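Local coordinates for CurD (Moorea producens 3L, PDB 5KP7), which probably acts as a hydroxymethylglutaryl-CoA synthase of the thiolase-like superfamily and binds 4'-phosphopantetheine, at residues Val35-Ala39 and Gln379-Tyr384. The protein carries 3 engineered substitutions. Numbering follows the deposited sequence.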
loop_
_atom_site.group_PDB
_atom_site.type_symbol
_atom_site.label_atom_id
_atom_site.label_comp_id
_atom_site.label_asym_id
_atom_site.label_seq_id
_atom_site.Cartn_x
_atom_site.Cartn_y
_atom_site.Cartn_z
ATOM N N VAL A 35 12.041 1.550 7.796
ATOM C CA VAL A 35 11.083 2.350 7.007
ATOM C C VAL A 35 11.694 3.719 6.702
ATOM O O VAL A 35 12.380 4.279 7.564
ATOM C CB VAL A 35 9.803 2.579 7.847
ATOM C CG1 VAL A 35 8.866 3.606 7.203
ATOM C CG2 VAL A 35 9.104 1.259 8.102
ATOM N N TYR A 36 11.415 4.272 5.522
ATOM C CA TYR A 36 11.630 5.687 5.254
ATOM C C TYR A 36 10.321 6.259 4.749
ATOM O O TYR A 36 9.866 5.873 3.672
ATOM C CB TYR A 36 12.757 5.917 4.264
ATOM C CG TYR A 36 12.979 7.377 3.917
ATOM C CD1 TYR A 36 13.320 8.312 4.898
ATOM C CD2 TYR A 36 12.836 7.841 2.624
ATOM C CE1 TYR A 36 13.521 9.649 4.587
ATOM C CE2 TYR A 36 13.043 9.183 2.309
ATOM C CZ TYR A 36 13.380 10.089 3.301
ATOM O OH TYR A 36 13.620 11.432 3.033
ATOM N N GLY A 37 9.739 7.162 5.538
ATOM C CA GLY A 37 8.440 7.760 5.225
ATOM C C GLY A 37 8.516 9.164 4.667
ATOM O O GLY A 37 7.555 9.942 4.789
ATOM N N GLY A 38 9.660 9.486 4.082
ATOM C CA GLY A 38 9.891 10.754 3.391
ATOM C C GLY A 38 10.403 11.840 4.300
ATOM O O GLY A 38 10.514 11.659 5.525
ATOM N N ALA A 39 10.745 12.972 3.693
ATOM C CA ALA A 39 11.259 14.123 4.429
ATOM C C ALA A 39 10.198 15.205 4.673
ATOM O O ALA A 39 10.403 16.128 5.482
ATOM C CB ALA A 39 12.438 14.712 3.673
ATOM N N GLN A 379 10.238 9.299 13.743
ATOM C CA GLN A 379 10.711 9.664 12.399
ATOM C C GLN A 379 9.600 10.373 11.641
ATOM O O GLN A 379 9.818 11.433 11.059
ATOM C CB GLN A 379 11.156 8.423 11.600
ATOM C CG GLN A 379 11.523 8.722 10.148
ATOM C CD GLN A 379 11.472 7.533 9.193
ATOM O OE1 GLN A 379 11.228 7.731 7.995
ATOM N NE2 GLN A 379 11.656 6.296 9.710
ATOM N N LEU A 380 8.401 9.806 11.670
ATOM C CA LEU A 380 7.302 10.394 10.908
ATOM C C LEU A 380 6.908 11.750 11.468
ATOM O O LEU A 380 6.642 12.680 10.695
ATOM C CB LEU A 380 6.111 9.445 10.864
ATOM C CG LEU A 380 6.350 8.121 10.156
ATOM C CD1 LEU A 380 5.128 7.236 10.303
ATOM C CD2 LEU A 380 6.706 8.334 8.681
ATOM N N ALA A 381 6.936 11.892 12.800
ATOM C CA ALA A 381 6.576 13.162 13.403
ATOM C C ALA A 381 7.565 14.285 13.069
ATOM O O ALA A 381 7.176 15.450 13.144
ATOM C CB ALA A 381 6.420 13.026 14.928
ATOM N N ASP A 382 8.817 13.953 12.730
ATOM C CA ASP A 382 9.863 14.947 12.487
ATOM C C ASP A 382 9.903 15.478 11.044
ATOM O O ASP A 382 10.714 16.370 10.746
ATOM C CB ASP A 382 11.240 14.375 12.901
ATOM C CG ASP A 382 12.344 15.453 13.001
ATOM O OD1 ASP A 382 12.073 16.565 13.475
ATOM O OD2 ASP A 382 13.478 15.175 12.561
ATOM N N ARG A 383 9.022 14.996 10.158
ATOM C CA ARG A 383 9.017 15.470 8.776
ATOM C C ARG A 383 8.519 16.912 8.676
ATOM O O ARG A 383 7.729 17.387 9.527
ATOM C CB ARG A 383 8.121 14.566 7.907
ATOM C CG ARG A 383 8.617 13.121 7.863
ATOM C CD ARG A 383 7.649 12.182 7.155
ATOM N NE ARG A 383 6.375 12.180 7.868
ATOM C CZ ARG A 383 5.229 11.701 7.386
ATOM N NH1 ARG A 383 5.199 11.118 6.192
ATOM N NH2 ARG A 383 4.111 11.836 8.111
ATOM N N TYR A 384 8.935 17.576 7.599
ATOM C CA TYR A 384 8.492 18.945 7.305
ATOM C C TYR A 384 7.035 18.948 6.887
ATOM O O TYR A 384 6.619 18.141 6.071
ATOM C CB TYR A 384 9.342 19.527 6.181
ATOM C CG TYR A 384 9.153 21.005 5.935
ATOM C CD1 TYR A 384 8.214 21.450 5.008
ATOM C CD2 TYR A 384 9.928 21.944 6.596
ATOM C CE1 TYR A 384 8.044 22.800 4.755
ATOM C CE2 TYR A 384 9.762 23.300 6.348
ATOM C CZ TYR A 384 8.814 23.716 5.427
ATOM O OH TYR A 384 8.632 25.075 5.163
#
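V35-A39 and Q379-Y384 run side by side where strand 29-36, an inner strand of the mixed sheet in this thiolase-like fold, gives way to a glycine turn. The CA atoms of G37 and L380 lie 6.4 Å apart, those of A39 and R383 5.1 Å, and the backbone hydrogen bond from Y384 N to A39 O (3.0 Å) joins the two segments just after helix 376-381. Q379 reaches across with CG anti to its N (chi1 174°) and an extended chain, and its amide grips the strand end twice. OE1 accepts a nearly straight bond from G37 N (2.9 Å, 172° at the hydrogen), while NE2 donates to V35 O from above that carbonyl's plane. The Y36 side chain crosses that of Q379 at about a right angle, yet ring and amide planes are nearly parallel; G38 N lies over one ring face, and OH is hydrogen-bonded to E73 OE2. A CB on G37 would point at L380 CD2 and clash. R383, bent at chi3 (-61°), lays CG and CD along G38 O, a buried carbonyl without polar partner. It ties turn to helix end, NH1 donating to G37 O and NE to L380 O; NH2 reaches Q317 O of helix 309-318. A leucine here would probably leave G37 O without its donor across the contact and L380 O with only the weak bond from R383 N. L380 CD2 sits over one guanidinium face, while NH1 meets G37 O in the carbonyl plane, at 3.0 Å.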